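Local coordinates for protein possible phosphoglycerate mutase GPM2 (Mycobacterium tuberculosis, PDB 2A6P) that dephosphorylates a broad range of phosphate monoesters and can serve in gluconeogenesis as a fructose-1,6-bisphosphatase, with negligible phosphoglycerate mutase activity, at residues A[50-55]-A[179-184]; A[137-142]-A[161-166]. All coordinates share one frame; numbering follows the deposited sequence.

Overall arrangement
The two contacts hold helices to opposite faces of the central mixed sheet of this histidine phosphatase fold. Contact 1 packs the end of helix 39-53 on strand 180-187 through Ile181 and Ile183, while contact 2 joins the ends of helices 124-141 and 153-163 on the other face. Their centres lie about 18 Å apart, and they meet where Cys184 CB packs 3.4 Å from Trp163 NE1. Contact 2 is nested along the chain within the loop that contact 1 closes. Contact 1 is nearer the chemistry: the side chain of Ile181 is about 11 Å from that of His18, the probable phosphohistidine nucleophile, whereas contact 2 lies away from the annotated sites.

Contact 1: A[50-55]-A[179-184]; sequences QLLGEL and ASIGIC
Leu52, in the last turn of helix 39-53, and Ile181, near the start of strand 180-187, mark the nearest approach of the two backbones, with their CA atoms 8.8 Å apart, and the spacing widens to 10.4 Å between the CA atoms of Leu55 and Ile183. The contacts between them are apolar, made by leucines on one side and isoleucines on the other. Ile181 is the main projection from the strand: its CG1 lies anti to the carbonyl carbon (chi1 -61°) and the chain then runs on extended, carrying CD1 out to the helix. There it meets Leu51, whose CD2 lies 4.1 Å from Ile181 CD1, the two side chains lying alongside and pointing opposite ways. Leu52 also reaches Ile181 CD1, but the modelled separation of its CD1 from that methyl is too short to be real, so the exact placing of the branch is doubtful. Two residues along the strand, Ile183 repeats the pattern more lightly, with its CD1 4.2 Å from CD1 of Leu55. Leu55 lies beyond the helix, its N bonded to Leu52 O at 3.1 Å, and its CB points to the strand. The isoleucines stand on one face of the strand, with Gly182 between them. Their strand runs between strands 13-17 and 190-199, so Leu16 and Leu198 flank Ile181 while Leu14 and Val195 flank Ile183, and helix 39-53 covers this apolar face of the α/β sandwich.

Contact 2: A[137-142]-A[161-166]; sequences LALEHM and TRWVQL
The indole NE1 of Trp163 is hydrogen-bonded to the carbonyl O of Gly185 and more weakly to that of Gln192, so two backbone carbonyls of the adjoining antiparallel strands fix the ring while its far end reaches helix 124-141. With CG anti to the backbone N (chi1 176°), the indole extends toward that helix, and the benzo-ring carbons CZ3 and CH2 meet Leu139 and Met142. Leu139 approaches obliquely with one branch, its CD2 lying 3.6 Å from Trp163 CH2 and 3.7 Å from Trp163 CZ3. Met142 comes in on the other side of the ring plane from Leu139. A bend at its chi3 (64°) lets both sulfur and methyl touch the ring: CE is 3.6 Å from Trp163 CH2, and SD is 4.8 Å from the centroid of the six-membered ring of Trp163, an oblique Met-aromatic contact with SD 64° off the ring normal. Just past the tryptophan, helix 153-163 closes in a Schellman motif, in which Leu166 N bonds to Thr161 O at 3.1 Å and Gln165 N to Arg162 O at 2.9 Å, Gln165 having positive phi. Arg191 binds the carbonyls of Arg162 and Trp163 and makes a cation-pi contact with the indole. Val135 and Leu13 of strand 13-17 also touch Trp163, and Met142 packs on Leu13 and Val147, so the indole bridges from the end of helix 153-163 to helix 124-141, against the sheet.

Contact 1: A[50-55]-A[179-184]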
ATOM      1  N   GLN A  50      10.674  16.087   5.738  1.00 31.57           N
ATOM      2  CA  GLN A  50       9.671  17.063   6.135  1.00 33.62           C
ATOM      3  C   GLN A  50       8.424  16.264   6.483  1.00 33.59           C
ATOM      4  O   GLN A  50       7.764  16.505   7.498  1.00 33.88           O
ATOM      5  CB  GLN A  50       9.377  17.993   4.955  1.00 36.12           C
ATOM      6  CG  GLN A  50       9.034  19.428   5.330  1.00 40.39           C
ATOM      7  CD  GLN A  50       8.934  20.347   4.110  1.00 42.30           C
ATOM      8  OE1 GLN A  50       7.983  20.260   3.322  1.00 42.49           O
ATOM      9  NE2 GLN A  50       9.923  21.224   3.947  1.00 42.53           N
ATOM     10  N   LEU A  51       8.121  15.301   5.620  1.00 33.64           N
ATOM     11  CA  LEU A  51       6.968  14.425   5.781  1.00 33.19           C
ATOM     12  C   LEU A  51       7.115  13.479   6.984  1.00 32.78           C
ATOM     13  O   LEU A  51       6.139  13.211   7.690  1.00 31.80           O
ATOM     14  CB  LEU A  51       6.770  13.632   4.491  1.00 33.14           C
ATOM     15  CG  LEU A  51       5.634  12.614   4.424  1.00 33.86           C
ATOM     16  CD1 LEU A  51       4.347  13.222   4.944  1.00 33.32           C
ATOM     17  CD2 LEU A  51       5.486  12.156   2.975  1.00 34.22           C
ATOM     18  N   LEU A  52       8.331  12.980   7.210  1.00 32.23           N
ATOM     19  CA  LEU A  52       8.588  12.085   8.333  1.00 33.31           C
ATOM     20  C   LEU A  52       8.353  12.855   9.627  1.00 35.12           C
ATOM     21  O   LEU A  52       7.977  12.287  10.655  1.00 34.25           O
ATOM     22  CB  LEU A  52      10.036  11.576   8.299  1.00 32.30           C
ATOM     23  CG  LEU A  52      10.470  10.219   7.710  1.00 31.73           C
ATOM     24  CD1 LEU A  52       9.286   9.411   7.216  1.00 30.37           C
ATOM     25  CD2 LEU A  52      11.465  10.462   6.593  1.00 30.00           C
ATOM     26  N   GLY A  53       8.576  14.163   9.556  1.00 37.58           N
ATOM     27  CA  GLY A  53       8.406  15.018  10.713  1.00 39.49           C
ATOM     28  C   GLY A  53       7.011  15.007  11.294  1.00 40.81           C
ATOM     29  O   GLY A  53       6.852  15.073  12.508  1.00 42.47           O
ATOM     30  N   GLU A  54       5.994  14.919  10.449  1.00 40.98           N
ATOM     31  CA  GLU A  54       4.634  14.915  10.962  1.00 41.99           C
ATOM     32  C   GLU A  54       4.046  13.518  11.124  1.00 42.09           C
ATOM     33  O   GLU A  54       2.828  13.354  11.224  1.00 41.94           O
ATOM     34  CB  GLU A  54       3.732  15.781  10.078  1.00 43.39           C
ATOM     35  CG  GLU A  54       3.722  15.414   8.612  1.00 45.57           C
ATOM     36  CD  GLU A  54       3.066  16.488   7.762  1.00 47.14           C
ATOM     37  OE1 GLU A  54       3.565  17.633   7.775  1.00 47.54           O
ATOM     38  OE2 GLU A  54       2.055  16.190   7.085  1.00 47.70           O
ATOM     39  N   LEU A  55       4.913  12.511  11.153  1.00 42.23           N
ATOM     40  CA  LEU A  55       4.457  11.139  11.337  1.00 42.43           C
ATOM     41  C   LEU A  55       4.524  10.755  12.817  1.00 42.94           C
ATOM     42  O   LEU A  55       4.151   9.644  13.199  1.00 42.87           O
ATOM     43  CB  LEU A  55       5.297  10.169  10.498  1.00 42.19           C
ATOM     44  CG  LEU A  55       4.978  10.175   9.001  1.00 43.12           C
ATOM     45  CD1 LEU A  55       5.852   9.161   8.290  1.00 44.43           C
ATOM     46  CD2 LEU A  55       3.511   9.830   8.787  1.00 44.42           C
ATOM     47  N   ALA A 179      12.017   8.310  -3.206  1.00 18.79           N
ATOM     48  CA  ALA A 179      11.658   9.195  -2.101  1.00 18.03           C
ATOM     49  C   ALA A 179      10.265   8.920  -1.557  1.00 17.73           C
ATOM     50  O   ALA A 179       9.636   9.812  -0.992  1.00 19.87           O
ATOM     51  CB  ALA A 179      11.768  10.660  -2.536  1.00 19.02           C
ATOM     52  N   SER A 180       9.780   7.692  -1.725  1.00 17.24           N
ATOM     53  CA  SER A 180       8.461   7.328  -1.212  1.00 14.73           C
ATOM     54  C   SER A 180       8.581   6.551   0.109  1.00 14.00           C
ATOM     55  O   SER A 180       9.611   5.925   0.395  1.00 13.53           O
ATOM     56  CB  SER A 180       7.702   6.491  -2.241  1.00 13.70           C
ATOM     57  OG  SER A 180       8.281   5.209  -2.394  1.00 14.22           O
ATOM     58  N   ILE A 181       7.516   6.596   0.899  1.00 13.40           N
ATOM     59  CA  ILE A 181       7.460   5.938   2.197  1.00 14.17           C
ATOM     60  C   ILE A 181       6.372   4.856   2.278  1.00 14.30           C
ATOM     61  O   ILE A 181       5.249   5.047   1.805  1.00 12.79           O
ATOM     62  CB  ILE A 181       7.197   6.989   3.324  1.00 16.44           C
ATOM     63  CG1 ILE A 181       8.333   8.025   3.357  1.00 16.97           C
ATOM     64  CG2 ILE A 181       7.032   6.298   4.682  1.00 13.40           C
ATOM     65  CD1 ILE A 181       8.047   9.204   4.279  1.00 16.35           C
ATOM     66  N   GLY A 182       6.737   3.714   2.858  1.00 14.08           N
ATOM     67  CA  GLY A 182       5.799   2.622   3.064  1.00 14.25           C
ATOM     68  C   GLY A 182       5.805   2.405   4.570  1.00 12.85           C
ATOM     69  O   GLY A 182       6.858   2.590   5.188  1.00 13.61           O
ATOM     70  N   ILE A 183       4.662   2.046   5.172  1.00 12.23           N
ATOM     71  CA  ILE A 183       4.586   1.841   6.624  1.00 11.45           C
ATOM     72  C   ILE A 183       3.939   0.509   6.997  1.00 13.33           C
ATOM     73  O   ILE A 183       2.827   0.206   6.577  1.00 15.68           O
ATOM     74  CB  ILE A 183       3.799   2.986   7.317  1.00  9.96           C
ATOM     75  CG1 ILE A 183       4.487   4.329   7.046  1.00  7.07           C
ATOM     76  CG2 ILE A 183       3.685   2.719   8.808  1.00  7.89           C
ATOM     77  CD1 ILE A 183       3.813   5.497   7.662  1.00  7.19           C
ATOM     78  N   CYS A 184       4.649  -0.285   7.790  1.00 14.59           N
ATOM     79  CA  CYS A 184       4.161  -1.598   8.216  1.00 16.21           C
ATOM     80  C   CYS A 184       3.778  -1.597   9.691  1.00 17.64           C
ATOM     81  O   CYS A 184       4.487  -1.033  10.518  1.00 19.42           O
ATOM     82  CB  CYS A 184       5.230  -2.662   7.986  1.00 13.65           C
ATOM     83  SG  CYS A 184       5.698  -2.902   6.295  1.00 17.95           S
TER

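Contact 2: A[137-142]-A[161-166]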
ATOM      1  N   LEU A 137      15.202  -8.042  12.401  1.00 26.06           N
ATOM      2  CA  LEU A 137      15.904  -6.937  13.031  1.00 26.87           C
ATOM      3  C   LEU A 137      14.897  -5.908  13.557  1.00 26.31           C
ATOM      4  O   LEU A 137      14.959  -5.483  14.713  1.00 26.61           O
ATOM      5  CB  LEU A 137      16.843  -6.280  12.019  1.00 27.18           C
ATOM      6  CG  LEU A 137      17.601  -5.025  12.464  1.00 27.00           C
ATOM      7  CD1 LEU A 137      18.572  -5.362  13.584  1.00 28.56           C
ATOM      8  CD2 LEU A 137      18.348  -4.450  11.284  1.00 27.38           C
ATOM      9  N   ALA A 138      13.963  -5.528  12.694  1.00 25.04           N
ATOM     10  CA  ALA A 138      12.940  -4.547  13.023  1.00 24.18           C
ATOM     11  C   ALA A 138      12.123  -4.923  14.255  1.00 23.66           C
ATOM     12  O   ALA A 138      11.981  -4.122  15.175  1.00 22.35           O
ATOM     13  CB  ALA A 138      12.020  -4.352  11.830  1.00 23.36           C
ATOM     14  N   LEU A 139      11.586  -6.140  14.258  1.00 24.39           N
ATOM     15  CA  LEU A 139      10.763  -6.642  15.362  1.00 26.26           C
ATOM     16  C   LEU A 139      11.449  -6.566  16.724  1.00 28.57           C
ATOM     17  O   LEU A 139      10.782  -6.421  17.749  1.00 29.06           O
ATOM     18  CB  LEU A 139      10.341  -8.090  15.093  1.00 24.31           C
ATOM     19  CG  LEU A 139       9.355  -8.329  13.953  1.00 23.39           C
ATOM     20  CD1 LEU A 139       9.180  -9.820  13.746  1.00 23.94           C
ATOM     21  CD2 LEU A 139       8.025  -7.666  14.275  1.00 22.16           C
ATOM     22  N   GLU A 140      12.778  -6.659  16.735  1.00 30.47           N
ATOM     23  CA  GLU A 140      13.518  -6.605  17.984  1.00 32.25           C
ATOM     24  C   GLU A 140      13.549  -5.216  18.581  1.00 32.16           C
ATOM     25  O   GLU A 140      13.532  -5.068  19.804  1.00 33.60           O
ATOM     26  CB  GLU A 140      14.947  -7.095  17.799  1.00 35.31           C
ATOM     27  CG  GLU A 140      15.692  -7.176  19.120  1.00 42.25           C
ATOM     28  CD  GLU A 140      17.072  -7.775  18.980  1.00 46.33           C
ATOM     29  OE1 GLU A 140      17.888  -7.204  18.221  1.00 47.38           O
ATOM     30  OE2 GLU A 140      17.335  -8.814  19.631  1.00 49.90           O
ATOM     31  N   HIS A 141      13.601  -4.192  17.735  1.00 31.15           N
ATOM     32  CA  HIS A 141      13.620  -2.832  18.249  1.00 30.28           C
ATOM     33  C   HIS A 141      12.225  -2.273  18.450  1.00 29.74           C
ATOM     34  O   HIS A 141      12.018  -1.412  19.295  1.00 30.16           O
ATOM     35  CB  HIS A 141      14.403  -1.907  17.320  1.00 30.89           C
ATOM     36  CG  HIS A 141      15.884  -2.135  17.351  1.00 31.76           C
ATOM     37  ND1 HIS A 141      16.540  -2.899  16.409  1.00 31.95           N
ATOM     38  CD2 HIS A 141      16.832  -1.724  18.227  1.00 30.94           C
ATOM     39  CE1 HIS A 141      17.826  -2.950  16.703  1.00 29.89           C
ATOM     40  NE2 HIS A 141      18.029  -2.246  17.802  1.00 31.78           N
ATOM     41  N   MET A 142      11.271  -2.770  17.670  1.00 29.53           N
ATOM     42  CA  MET A 142       9.884  -2.315  17.745  1.00 28.77           C
ATOM     43  C   MET A 142       9.272  -2.677  19.090  1.00 30.57           C
ATOM     44  O   MET A 142       8.141  -2.298  19.403  1.00 31.35           O
ATOM     45  CB  MET A 142       9.067  -2.944  16.612  1.00 23.41           C
ATOM     46  CG  MET A 142       9.429  -2.434  15.219  1.00 18.65           C
ATOM     47  SD  MET A 142       8.585  -3.339  13.899  1.00 11.63           S
ATOM     48  CE  MET A 142       6.820  -2.908  14.268  1.00 16.48           C
ATOM     49  N   THR A 161       6.905  -7.219   1.436  1.00 14.77           N
ATOM     50  CA  THR A 161       6.302  -8.490   1.043  1.00 15.54           C
ATOM     51  C   THR A 161       6.466  -9.533   2.140  1.00 15.11           C
ATOM     52  O   THR A 161       5.561 -10.319   2.394  1.00 14.12           O
ATOM     53  CB  THR A 161       6.936  -9.035  -0.251  1.00 15.54           C
ATOM     54  OG1 THR A 161       6.743  -8.091  -1.310  1.00 19.67           O
ATOM     55  CG2 THR A 161       6.296 -10.350  -0.649  1.00 15.77           C
ATOM     56  N   ARG A 162       7.627  -9.532   2.789  1.00 15.77           N
ATOM     57  CA  ARG A 162       7.906 -10.484   3.857  1.00 17.20           C
ATOM     58  C   ARG A 162       7.220 -10.080   5.152  1.00 18.17           C
ATOM     59  O   ARG A 162       6.808 -10.940   5.938  1.00 18.51           O
ATOM     60  CB  ARG A 162       9.417 -10.613   4.063  1.00 18.68           C
ATOM     61  CG  ARG A 162      10.148 -11.144   2.825  1.00 19.48           C
ATOM     62  CD  ARG A 162       9.551 -12.471   2.377  1.00 20.61           C
ATOM     63  NE  ARG A 162       9.706 -13.498   3.405  1.00 22.61           N
ATOM     64  CZ  ARG A 162       9.066 -14.661   3.403  1.00 23.06           C
ATOM     65  NH1 ARG A 162       8.213 -14.952   2.428  1.00 24.38           N
ATOM     66  NH2 ARG A 162       9.290 -15.537   4.373  1.00 25.52           N
ATOM     67  N   TRP A 163       7.100  -8.777   5.380  1.00 16.54           N
ATOM     68  CA  TRP A 163       6.424  -8.302   6.581  1.00 18.51           C
ATOM     69  C   TRP A 163       5.014  -8.888   6.594  1.00 18.35           C
ATOM     70  O   TRP A 163       4.536  -9.358   7.633  1.00 18.71           O
ATOM     71  CB  TRP A 163       6.335  -6.771   6.609  1.00 18.95           C
ATOM     72  CG  TRP A 163       5.569  -6.262   7.793  1.00 18.74           C
ATOM     73  CD1 TRP A 163       4.243  -5.939   7.836  1.00 19.46           C
ATOM     74  CD2 TRP A 163       6.072  -6.070   9.126  1.00 19.19           C
ATOM     75  NE1 TRP A 163       3.885  -5.556   9.112  1.00 17.89           N
ATOM     76  CE2 TRP A 163       4.986  -5.630   9.924  1.00 19.10           C
ATOM     77  CE3 TRP A 163       7.332  -6.234   9.727  1.00 19.39           C
ATOM     78  CZ2 TRP A 163       5.124  -5.343  11.288  1.00 17.38           C
ATOM     79  CZ3 TRP A 163       7.469  -5.950  11.087  1.00 19.28           C
ATOM     80  CH2 TRP A 163       6.365  -5.509  11.851  1.00 19.87           C
ATOM     81  N   VAL A 164       4.372  -8.868   5.427  1.00 17.77           N
ATOM     82  CA  VAL A 164       3.020  -9.383   5.277  1.00 19.51           C
ATOM     83  C   VAL A 164       2.965 -10.888   5.010  1.00 19.13           C
ATOM     84  O   VAL A 164       1.928 -11.422   4.636  1.00 19.41           O
ATOM     85  CB  VAL A 164       2.256  -8.621   4.165  1.00 19.68           C
ATOM     86  CG1 VAL A 164       2.080  -7.172   4.578  1.00 19.99           C
ATOM     87  CG2 VAL A 164       2.998  -8.710   2.850  1.00 17.93           C
ATOM     88  N   GLN A 165       4.100 -11.551   5.206  1.00 19.89           N
ATOM     89  CA  GLN A 165       4.238 -13.003   5.065  1.00 19.29           C
ATOM     90  C   GLN A 165       3.780 -13.636   3.758  1.00 19.73           C
ATOM     91  O   GLN A 165       3.095 -14.655   3.751  1.00 20.69           O
ATOM     92  CB  GLN A 165       3.552 -13.667   6.261  1.00 18.94           C
ATOM     93  CG  GLN A 165       3.944 -12.979   7.564  1.00 22.42           C
ATOM     94  CD  GLN A 165       3.304 -13.573   8.796  1.00 23.37           C
ATOM     95  OE1 GLN A 165       3.815 -14.524   9.372  1.00 28.00           O
ATOM     96  NE2 GLN A 165       2.177 -13.010   9.211  1.00 25.20           N
ATOM     97  N   LEU A 166       4.181 -13.031   2.650  1.00 20.07           N
ATOM     98  CA  LEU A 166       3.846 -13.539   1.328  1.00 21.34           C
ATOM     99  C   LEU A 166       5.144 -14.019   0.661  1.00 21.55           C
ATOM    100  O   LEU A 166       6.238 -13.654   1.099  1.00 21.74           O
ATOM    101  CB  LEU A 166       3.219 -12.423   0.477  1.00 19.90           C
ATOM    102  CG  LEU A 166       1.828 -11.900   0.846  1.00 19.92           C
ATOM    103  CD1 LEU A 166       1.553 -10.605   0.097  1.00 16.16           C
ATOM    104  CD2 LEU A 166       0.773 -12.951   0.507  1.00 16.50           C
TER